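Local structure of acylphosphatase (Coxiella burnetii, 3TRG) at residues N10-H15 with G58-I63; T17-V22 with V79-W84; Q23-R28 with E72-A77; S30-A35 with S93-R98. The protein catalyses the hydrolysis of acyl phosphates, releasing a carboxylate and inorganic phosphate. One frame throughout, in Å; residues are numbered along the deposited sequence.

Interaction 1: residues N10-H15 with G58-I63. With EDO (1,2-ethanediol), chain C.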
# COMPACT_ATOMS: atom_id res chain seq x y z
N ASN A 10 -17.77 3.76 -3.59
CA ASN A 10 -17.23 2.68 -2.76
C ASN A 10 -15.72 2.57 -2.78
O ASN A 10 -15.16 1.63 -2.21
CB ASN A 10 -17.85 1.35 -3.18
CG ASN A 10 -19.30 1.21 -2.74
OD1 ASN A 10 -19.68 1.72 -1.69
ND2 ASN A 10 -20.10 0.51 -3.54
N GLU A 11 -15.04 3.50 -3.43
CA GLU A 11 -13.58 3.42 -3.49
C GLU A 11 -12.92 4.75 -3.14
O GLU A 11 -13.49 5.82 -3.33
CB GLU A 11 -13.12 2.93 -4.87
CG GLU A 11 -13.70 1.57 -5.23
CD GLU A 11 -13.37 1.12 -6.64
OE1 GLU A 11 -12.61 1.82 -7.35
OE2 GLU A 11 -13.88 0.06 -7.04
N THR A 12 -11.70 4.66 -2.62
CA THR A 12 -10.90 5.86 -2.40
C THR A 12 -9.43 5.50 -2.54
O THR A 12 -9.09 4.38 -2.91
CB THR A 12 -11.18 6.49 -1.02
OG1 THR A 12 -10.59 7.79 -0.96
CG2 THR A 12 -10.62 5.60 0.10
N CYS A 13 -8.55 6.45 -2.25
CA CYS A 13 -7.12 6.20 -2.33
C CYS A 13 -6.43 6.68 -1.06
O CYS A 13 -6.88 7.65 -0.43
CB CYS A 13 -6.50 6.93 -3.52
SG CYS A 13 -7.02 6.38 -5.15
N ILE A 14 -5.35 6.01 -0.69
CA ILE A 14 -4.51 6.46 0.42
C ILE A 14 -3.05 6.51 -0.01
O ILE A 14 -2.64 5.83 -0.95
CB ILE A 14 -4.65 5.56 1.68
CG1 ILE A 14 -4.12 4.15 1.39
CG2 ILE A 14 -6.10 5.53 2.17
CD1 ILE A 14 -3.95 3.30 2.66
N HIS A 15 -2.27 7.32 0.70
CA HIS A 15 -0.82 7.38 0.53
C HIS A 15 -0.20 6.94 1.85
O HIS A 15 -0.68 7.32 2.92
CB HIS A 15 -0.39 8.80 0.18
CG HIS A 15 1.09 8.99 0.07
ND1 HIS A 15 1.84 9.56 1.08
CD2 HIS A 15 1.96 8.67 -0.92
CE1 HIS A 15 3.11 9.60 0.71
NE2 HIS A 15 3.21 9.07 -0.50
N GLY A 58 -8.92 1.60 -3.97
CA GLY A 58 -9.93 0.57 -4.11
C GLY A 58 -10.95 0.67 -2.99
O GLY A 58 -11.11 1.74 -2.39
N GLU A 59 -11.63 -0.43 -2.71
CA GLU A 59 -12.65 -0.43 -1.67
C GLU A 59 -12.03 -0.21 -0.29
O GLU A 59 -10.91 -0.64 -0.03
CB GLU A 59 -13.47 -1.71 -1.75
CG GLU A 59 -14.27 -1.77 -3.05
CD GLU A 59 -15.27 -2.90 -3.10
OE1 GLU A 59 -15.13 -3.86 -2.32
OE2 GLU A 59 -16.20 -2.81 -3.93
N ARG A 60 -12.76 0.47 0.59
CA ARG A 60 -12.21 0.88 1.88
C ARG A 60 -11.90 -0.28 2.82
O ARG A 60 -10.92 -0.23 3.56
CB ARG A 60 -13.12 1.91 2.55
CG ARG A 60 -13.19 3.22 1.77
CD ARG A 60 -14.25 4.15 2.34
NE ARG A 60 -14.38 5.39 1.58
CZ ARG A 60 -15.14 5.52 0.49
NH1 ARG A 60 -15.83 4.48 0.04
NH2 ARG A 60 -15.20 6.69 -0.15
N ASP A 61 -12.73 -1.33 2.81
CA ASP A 61 -12.43 -2.49 3.63
C ASP A 61 -11.06 -3.06 3.25
O ASP A 61 -10.25 -3.37 4.12
CB ASP A 61 -13.50 -3.57 3.47
CG ASP A 61 -14.78 -3.26 4.22
OD1 ASP A 61 -14.91 -2.14 4.76
OD2 ASP A 61 -15.66 -4.15 4.26
N SER A 62 -10.80 -3.18 1.95
CA SER A 62 -9.51 -3.68 1.47
C SER A 62 -8.37 -2.75 1.87
O SER A 62 -7.32 -3.19 2.33
CB SER A 62 -9.52 -3.86 -0.05
OG SER A 62 -10.33 -4.97 -0.41
N ILE A 63 -8.58 -1.45 1.69
CA ILE A 63 -7.59 -0.46 2.10
C ILE A 63 -7.23 -0.64 3.58
O ILE A 63 -6.05 -0.67 3.95
CB ILE A 63 -8.10 0.98 1.83
CG1 ILE A 63 -8.13 1.25 0.33
CG2 ILE A 63 -7.24 2.01 2.56
CD1 ILE A 63 -8.69 2.60 -0.04
C1 EDO C . 0.95 9.97 4.66
O1 EDO C . 0.89 10.63 3.39
C2 EDO C . 2.19 9.08 4.70
O2 EDO C . 3.37 9.88 4.67
O HOH W 1 -15.46 1.34 0.33
O HOH W 2 -16.18 -0.95 -6.09

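Interaction 2: residues T17-V22 with V79-W84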
# COMPACT_ATOMS: atom_id res chain seq x y z
N THR A 17 3.57 5.85 4.09
CA THR A 17 4.99 5.56 4.29
C THR A 17 5.14 4.55 5.42
O THR A 17 4.43 4.61 6.43
CB THR A 17 5.83 6.82 4.58
OG1 THR A 17 5.26 7.54 5.68
CG2 THR A 17 5.88 7.72 3.35
N VAL A 18 6.07 3.62 5.23
CA VAL A 18 6.30 2.55 6.19
C VAL A 18 7.77 2.58 6.58
O VAL A 18 8.65 2.48 5.73
CB VAL A 18 5.95 1.18 5.59
CG1 VAL A 18 6.19 0.06 6.62
CG2 VAL A 18 4.50 1.16 5.10
N SER A 19 8.03 2.72 7.88
CA SER A 19 9.40 2.80 8.37
C SER A 19 9.81 1.55 9.13
O SER A 19 8.97 0.79 9.61
CB SER A 19 9.57 4.03 9.27
OG SER A 19 8.82 3.89 10.47
N GLY A 20 11.12 1.35 9.23
CA GLY A 20 11.67 0.23 9.98
C GLY A 20 12.71 -0.52 9.18
O GLY A 20 13.38 0.04 8.31
N LYS A 21 12.86 -1.80 9.49
CA LYS A 21 13.68 -2.70 8.69
C LYS A 21 12.83 -3.12 7.51
O LYS A 21 12.02 -4.04 7.61
CB LYS A 21 14.10 -3.91 9.53
CG LYS A 21 14.47 -5.15 8.72
CD LYS A 21 15.68 -4.91 7.84
CE LYS A 21 16.05 -6.18 7.08
NZ LYS A 21 17.24 -5.99 6.21
N VAL A 22 12.99 -2.41 6.39
CA VAL A 22 12.13 -2.62 5.23
C VAL A 22 12.93 -2.87 3.95
O VAL A 22 12.35 -2.96 2.87
CB VAL A 22 11.17 -1.43 5.00
CG1 VAL A 22 10.25 -1.24 6.20
CG2 VAL A 22 11.95 -0.15 4.69
N VAL A 79 8.70 -3.69 10.91
CA VAL A 79 8.08 -2.39 10.72
C VAL A 79 7.94 -1.63 12.03
O VAL A 79 7.43 -2.17 13.01
CB VAL A 79 6.70 -2.53 10.04
CG1 VAL A 79 5.97 -1.20 10.01
CG2 VAL A 79 6.85 -3.11 8.64
N SER A 80 8.40 -0.38 12.04
CA SER A 80 8.35 0.45 13.24
C SER A 80 7.20 1.46 13.22
O SER A 80 6.75 1.93 14.26
CB SER A 80 9.68 1.18 13.43
OG SER A 80 9.93 2.06 12.35
N ASN A 81 6.74 1.81 12.02
CA ASN A 81 5.62 2.73 11.90
C ASN A 81 4.95 2.64 10.55
O ASN A 81 5.59 2.34 9.54
CB ASN A 81 6.07 4.17 12.14
CG ASN A 81 4.90 5.13 12.28
OD1 ASN A 81 3.95 4.87 13.03
ND2 ASN A 81 4.95 6.24 11.56
N VAL A 82 3.64 2.88 10.54
CA VAL A 82 2.87 2.99 9.31
C VAL A 82 2.11 4.30 9.39
O VAL A 82 1.32 4.52 10.31
CB VAL A 82 1.88 1.83 9.15
CG1 VAL A 82 1.05 2.01 7.88
CG2 VAL A 82 2.61 0.50 9.14
N ASN A 83 2.37 5.18 8.43
CA ASN A 83 1.77 6.50 8.43
C ASN A 83 0.98 6.65 7.14
O ASN A 83 1.56 6.64 6.06
CB ASN A 83 2.87 7.56 8.51
CG ASN A 83 2.32 8.97 8.56
OD1 ASN A 83 1.17 9.19 8.93
ND2 ASN A 83 3.15 9.93 8.18
N TRP A 84 -0.34 6.77 7.25
CA TRP A 84 -1.16 6.87 6.05
C TRP A 84 -2.14 8.03 6.09
O TRP A 84 -2.52 8.51 7.16
CB TRP A 84 -1.89 5.55 5.76
CG TRP A 84 -2.97 5.16 6.75
CD1 TRP A 84 -2.83 4.38 7.86
CD2 TRP A 84 -4.36 5.49 6.67
NE1 TRP A 84 -4.04 4.22 8.49
CE2 TRP A 84 -5.00 4.90 7.78
CE3 TRP A 84 -5.13 6.25 5.78
CZ2 TRP A 84 -6.37 5.03 8.02
CZ3 TRP A 84 -6.49 6.39 6.02
CH2 TRP A 84 -7.09 5.78 7.14
O HOH W 3 6.30 5.83 8.62
O HOH W 4 5.90 9.98 6.60

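Interaction 3: residues Q23-R28 with E72-A77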
# COMPACT_ATOMS: atom_id res chain seq x y z
N GLN A 23 14.25 -2.98 4.08
CA GLN A 23 15.10 -3.27 2.94
C GLN A 23 15.58 -4.72 2.96
O GLN A 23 15.75 -5.31 4.03
CB GLN A 23 16.31 -2.32 2.89
CG GLN A 23 16.04 -0.99 2.20
CD GLN A 23 15.30 -0.00 3.09
OE1 GLN A 23 15.37 -0.08 4.32
NE2 GLN A 23 14.60 0.94 2.47
N GLY A 24 15.80 -5.29 1.78
CA GLY A 24 16.31 -6.64 1.65
C GLY A 24 15.34 -7.72 2.09
O GLY A 24 15.75 -8.81 2.45
N VAL A 25 14.05 -7.41 2.04
CA VAL A 25 13.01 -8.36 2.43
C VAL A 25 11.88 -8.40 1.40
O VAL A 25 10.76 -8.80 1.71
CB VAL A 25 12.44 -8.07 3.84
CG1 VAL A 25 13.54 -8.22 4.90
CG2 VAL A 25 11.82 -6.67 3.91
N PHE A 26 12.19 -7.98 0.18
CA PHE A 26 11.21 -8.01 -0.90
C PHE A 26 9.94 -7.27 -0.50
O PHE A 26 8.83 -7.71 -0.79
CB PHE A 26 10.89 -9.46 -1.28
CG PHE A 26 12.06 -10.22 -1.85
CD1 PHE A 26 12.60 -9.88 -3.07
CD2 PHE A 26 12.61 -11.29 -1.16
CE1 PHE A 26 13.68 -10.58 -3.60
CE2 PHE A 26 13.69 -11.99 -1.68
CZ PHE A 26 14.22 -11.64 -2.90
N PHE A 27 10.09 -6.14 0.17
CA PHE A 27 8.92 -5.40 0.65
C PHE A 27 8.01 -4.91 -0.48
O PHE A 27 6.79 -5.07 -0.41
CB PHE A 27 9.32 -4.25 1.57
CG PHE A 27 8.30 -3.94 2.63
CD1 PHE A 27 7.08 -3.38 2.28
CD2 PHE A 27 8.54 -4.24 3.96
CE1 PHE A 27 6.12 -3.11 3.24
CE2 PHE A 27 7.58 -3.98 4.93
CZ PHE A 27 6.37 -3.41 4.57
N ARG A 28 8.60 -4.34 -1.54
CA ARG A 28 7.84 -3.87 -2.70
C ARG A 28 6.96 -4.98 -3.27
O ARG A 28 5.76 -4.80 -3.46
CB ARG A 28 8.77 -3.38 -3.81
CG ARG A 28 9.42 -2.03 -3.57
CD ARG A 28 10.27 -1.65 -4.77
NE ARG A 28 10.88 -2.85 -5.34
CZ ARG A 28 10.99 -3.10 -6.64
NH1 ARG A 28 10.57 -2.22 -7.53
NH2 ARG A 28 11.53 -4.24 -7.04
N GLU A 72 2.87 -5.61 9.85
CA GLU A 72 3.54 -6.91 9.87
C GLU A 72 4.53 -7.02 8.72
O GLU A 72 5.72 -7.26 8.93
CB GLU A 72 2.52 -8.05 9.79
CG GLU A 72 3.16 -9.43 9.77
CD GLU A 72 2.14 -10.55 9.69
OE1 GLU A 72 0.93 -10.25 9.66
OE2 GLU A 72 2.55 -11.73 9.66
N GLY A 73 4.05 -6.83 7.50
CA GLY A 73 4.90 -6.92 6.33
C GLY A 73 5.26 -8.36 6.04
O GLY A 73 4.74 -9.28 6.68
N PRO A 74 6.16 -8.57 5.07
CA PRO A 74 6.62 -9.90 4.67
C PRO A 74 7.55 -10.49 5.72
O PRO A 74 7.97 -9.77 6.63
CB PRO A 74 7.38 -9.63 3.37
CG PRO A 74 7.89 -8.25 3.53
CD PRO A 74 6.82 -7.50 4.29
N PRO A 75 7.88 -11.78 5.60
CA PRO A 75 8.79 -12.39 6.58
C PRO A 75 10.11 -11.63 6.67
O PRO A 75 10.67 -11.23 5.65
CB PRO A 75 9.02 -13.80 6.01
CG PRO A 75 7.80 -14.07 5.20
CD PRO A 75 7.43 -12.76 4.59
N GLN A 76 10.59 -11.44 7.90
CA GLN A 76 11.86 -10.78 8.17
C GLN A 76 11.78 -9.25 8.18
O GLN A 76 12.73 -8.58 8.60
CB GLN A 76 12.98 -11.28 7.25
CG GLN A 76 13.29 -12.77 7.41
CD GLN A 76 14.55 -13.20 6.68
OE1 GLN A 76 15.53 -12.46 6.63
NE2 GLN A 76 14.53 -14.40 6.11
N ALA A 77 10.66 -8.69 7.74
CA ALA A 77 10.45 -7.25 7.87
C ALA A 77 10.22 -6.91 9.34
O ALA A 77 9.60 -7.68 10.07
CB ALA A 77 9.25 -6.80 7.04
O HOH W 5 10.26 -11.20 2.92

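Interaction 4: residues S30-A35 with S93-R98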
# COMPACT_ATOMS: atom_id res chain seq x y z
N SER A 30 5.97 -7.73 -1.95
CA SER A 30 4.99 -8.25 -1.00
C SER A 30 3.77 -7.33 -0.91
O SER A 30 2.64 -7.80 -0.76
CB SER A 30 5.61 -8.46 0.39
OG SER A 30 5.73 -7.25 1.12
N VAL A 31 4.00 -6.03 -1.02
CA VAL A 31 2.92 -5.05 -1.02
C VAL A 31 2.07 -5.22 -2.29
O VAL A 31 0.84 -5.25 -2.22
CB VAL A 31 3.45 -3.61 -0.92
CG1 VAL A 31 2.33 -2.61 -1.16
CG2 VAL A 31 4.11 -3.37 0.44
N ARG A 32 2.73 -5.36 -3.44
CA ARG A 32 2.00 -5.55 -4.70
C ARG A 32 1.13 -6.80 -4.64
O ARG A 32 -0.04 -6.78 -5.03
CB ARG A 32 2.95 -5.62 -5.90
CG ARG A 32 2.24 -5.95 -7.21
CD ARG A 32 3.23 -6.28 -8.33
NE ARG A 32 4.05 -7.43 -7.97
CZ ARG A 32 5.26 -7.68 -8.47
NH1 ARG A 32 5.80 -6.86 -9.36
NH2 ARG A 32 5.93 -8.75 -8.07
N LYS A 33 1.70 -7.89 -4.13
CA LYS A 33 0.96 -9.15 -4.04
C LYS A 33 -0.23 -9.03 -3.09
O LYS A 33 -1.34 -9.48 -3.41
CB LYS A 33 1.88 -10.29 -3.61
CG LYS A 33 1.20 -11.67 -3.58
CD LYS A 33 2.23 -12.77 -3.34
CE LYS A 33 1.60 -14.16 -3.38
NZ LYS A 33 0.78 -14.44 -2.17
N LYS A 34 0.01 -8.44 -1.93
CA LYS A 34 -1.06 -8.24 -0.96
C LYS A 34 -2.16 -7.35 -1.54
O LYS A 34 -3.34 -7.65 -1.43
CB LYS A 34 -0.51 -7.65 0.34
CG LYS A 34 -1.57 -7.36 1.40
CD LYS A 34 -2.38 -8.59 1.76
CE LYS A 34 -1.54 -9.60 2.52
NZ LYS A 34 -2.41 -10.68 3.11
N ALA A 35 -1.75 -6.26 -2.18
CA ALA A 35 -2.70 -5.34 -2.80
C ALA A 35 -3.55 -6.04 -3.85
O ALA A 35 -4.77 -5.87 -3.89
CB ALA A 35 -1.97 -4.14 -3.39
N SER A 93 -5.02 1.20 -13.16
CA SER A 93 -5.65 -0.02 -13.65
C SER A 93 -5.08 -1.26 -12.97
O SER A 93 -5.68 -2.33 -12.99
CB SER A 93 -5.50 -0.14 -15.17
OG SER A 93 -4.13 -0.06 -15.56
N ASP A 94 -3.91 -1.11 -12.36
CA ASP A 94 -3.24 -2.23 -11.71
C ASP A 94 -2.40 -1.75 -10.56
O ASP A 94 -2.40 -0.56 -10.23
CB ASP A 94 -2.36 -2.99 -12.71
CG ASP A 94 -1.36 -2.09 -13.40
OD1 ASP A 94 -1.11 -0.97 -12.92
OD2 ASP A 94 -0.81 -2.52 -14.45
N PHE A 95 -1.68 -2.67 -9.93
CA PHE A 95 -0.76 -2.32 -8.86
C PHE A 95 0.65 -2.69 -9.28
O PHE A 95 0.93 -3.84 -9.60
CB PHE A 95 -1.14 -3.00 -7.54
CG PHE A 95 -0.62 -2.28 -6.33
CD1 PHE A 95 0.73 -2.33 -6.02
CD2 PHE A 95 -1.46 -1.53 -5.54
CE1 PHE A 95 1.23 -1.64 -4.91
CE2 PHE A 95 -0.98 -0.84 -4.44
CZ PHE A 95 0.36 -0.90 -4.12
N ARG A 96 1.54 -1.70 -9.31
CA ARG A 96 2.88 -1.92 -9.84
C ARG A 96 3.97 -1.59 -8.84
O ARG A 96 3.80 -0.70 -8.00
CB ARG A 96 3.09 -1.05 -11.08
CG ARG A 96 2.19 -1.38 -12.25
CD ARG A 96 2.64 -0.61 -13.47
NE ARG A 96 1.74 -0.80 -14.60
CZ ARG A 96 1.95 -0.27 -15.81
NH1 ARG A 96 3.03 0.46 -16.03
NH2 ARG A 96 1.08 -0.49 -16.79
N VAL A 97 5.09 -2.28 -8.93
CA VAL A 97 6.28 -1.82 -8.24
C VAL A 97 6.93 -0.69 -9.04
O VAL A 97 6.87 -0.66 -10.27
CB VAL A 97 7.30 -2.95 -7.99
CG1 VAL A 97 6.66 -4.06 -7.18
CG2 VAL A 97 7.87 -3.48 -9.30
N ARG A 98 7.52 0.26 -8.32
CA ARG A 98 8.26 1.35 -8.94
C ARG A 98 9.66 1.43 -8.37
O ARG A 98 10.41 2.34 -8.70
CB ARG A 98 7.55 2.69 -8.73
CG ARG A 98 6.28 2.84 -9.54
CD ARG A 98 5.66 4.21 -9.32
NE ARG A 98 4.46 4.35 -10.14
CZ ARG A 98 3.70 5.44 -10.16
NH1 ARG A 98 4.02 6.49 -9.42
NH2 ARG A 98 2.63 5.47 -10.94
OXT ARG A 98 10.06 0.58 -7.57

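Interaction 1: residues N10-H15 with G58-I63
Thr12 and Gly58 face each other as an antiparallel hydrogen-bonded pair: Thr12 N donates to Gly58 O, and Gly58 N returns a bond to Thr12 O at 3.0 Å. At Gly58 the chain turns a corner with backbone angles that would jam a CB against the preceding carbonyl oxygen, so glycine suits the site. Glu59 then takes the N-cap position.

Arg60, in the first turn of the helix, reaches back over the start of the strand. From its CB, CG stands anti to the carbonyl carbon (chi1 -65°) and meets Thr12 CG2 at 3.9 Å. The chain stays extended to NE, which keeps by that methyl, 4.0 Å from Thr12 CG2. The guanidinium turns one face to Glu11 C. At its tip NH1 comes within 3.4 Å of Asn10 C while bonding to Lys9 O, and Arg60 NH2 lies 3.7 Å from Glu11 O. A water accepts from Arg60 N and NH1 and donates to Asn10 O. Another bridges Glu11 OE2 and Glu59 OE2, which are 4.8 Å apart; Lys7 forms a salt bridge with Glu11 OE2.

On the inner side Ile14 CD1 packs on Ile63 CG2, in one of two modelled conformers of Ile63. Leu40 also touches Ile63. Strand 52-57 thus turns at Gly58 into helix 60-69, which packs on the sheet of the acylphosphatase fold beside strand 11-19, itself joined to strand 52-57 by the Cys13-Cys57 disulfide and to strand 78-87 through Thr12 and Glu86.

Interaction 2: residues T17-V22 with V79-W84
Thr17, Val18 and Ser19 run antiparallel to Asn83, Val82 and Asn81, the strand axes 4.8 Å apart and 167° between their directions, with Asn83 N donating to Thr17 O and Ser19 N to Asn81 O.

Val18 holds CG1 anti to its backbone N (chi1 -179°), and this methyl meets Val79 CG1 at 3.6 Å, the two side chains crossing at about a right angle. Phe27 of helix 27-37 touches both valines, making this the inner face of the sheet. On the other face Thr17 and Asn83 lie side by side, pointing the same way; a water bonded to Thr17 OG1 accepts from Asn83 ND2. Ser19 OG and Ser80 OG share a hydrogen bond of 2.8 Å, which is less certain because Ser19 has a second modelled conformer.

Past Ser19 the register slips by one. Ser19 O takes a good bond from Ser80 N at 2.8 Å and a weak one from Asn81 N, and Gly20 follows at the slip, where a CB would run into Ser80 N and Val79 CA. Two successive residues, Ser80 and Asn81, opposite Ser19 make a classic beta bulge. It lies on strand 78-87, an outermost strand of the mixed five-stranded sheet of the acylphosphatase fold, where strand 11-19 gives way to the loop before helix 27-37.

Interaction 3: residues Q23-R28 with E72-A77
Phe27, Val25, Pro74 and Ala77 make the tight part of this contact, which joins the loop and first helical turn after strand 11-19 to a type II beta turn, Pro74 to Ala77. In acylphosphatases the loop before this helix forms the phosphate-binding cradle, and Arg28 is a predicted active-site residue; here its NH1 pairs with the terminal carboxylate of Arg98.

Pro74 brings its CD over the face of the Phe27 ring, 3.9 Å from the ring centroid and 23° off the normal, a CH-pi contact. The methylene lies offset toward the rim, nearest CD2 and CE2, and the two side chains cross at about a right angle. Ala77 CB approaches Phe27 CE2 at 3.9 Å and is also 4.1 Å from Val25 CG2, joining the two hydrophobic residues. Val25, itself buried, has its O beside Pro74 CG at 3.4 Å. Gly73 passes by the ring, with Gly73 CA 4.2 Å from Phe27 CZ; a CB there would collide with Phe27 CE2. Within the turn, Ala77 N donates to Pro74 O.

The contact thins out toward Pro75 and Gln76, both exposed. Gln76 gives its backbone O, 3.8 Å from Val25 CG1, and its CB to the same methyl, while Pro75 keeps its ring clear of the other segment. No hydrogen bond links the segments directly. On this wetter side a single water donates one bond to Val25 O and the other, 2.8 Å long, to Pro75 O.

Interaction 4: residues S30-A35 with S93-R98
Phe95 has its CG anti to the backbone N (chi1 -157°), and the ring beyond it lies against Ala35 CB on helix 27-37; the Arg32 chain bends at chi3 (60°), which sets NE, and the guanidinium beyond meets Val97. This is helix-on-sheet packing in the alpha/beta sandwich of the acylphosphatase fold: the helix runs antiparallel to edge strand 95-97, their axes 8.0 Å apart.

Ala35 CB sits over one face of the Phe95 ring, 3.6 Å from the centroid and 21° off the normal, a CH-pi contact displaced toward CD2. Val31 CG1 comes to Phe95 CZ at 3.9 Å, and Val44 of the next strand touches Phe95 and Val31 alike, so the ring is buried in the core. Between these two residues on the strand, CB of Arg96 points away from the helix, and its NE forms a salt bridge with Asp94 OD2.

Arg32 works with its aliphatic part first: CG rests 3.4 Å from Phe95 O. The side chain of Val97 also borders Arg28. Farther out along Arg32, Val97 CG1 lies over one face of the guanidinium, 3.7 Å from Arg32 NH1.

Overall arrangement
From the N terminus, strand 11-19 is used twice: its start closes the loop of interaction 1 with helix 60-69, its end that of interaction 2 with strand 78-87. These two loops cross, and they touch where Trp84 packs on Ile14. The chain then enters interaction 3, which is nested inside the loop of interaction 2 and crosses interaction 1; Lys21 packs on Gln76 where interactions 2 and 3 meet. Helix 27-37 carries on into interaction 4, closed by the last strand, so that its loop crosses those of the other three. Interactions 3 and 4 touch where Pro74 CD packs on Ser30 OG. Together they fix helices 27-37 and 60-69 and three strands of the sheet, including both outermost ones.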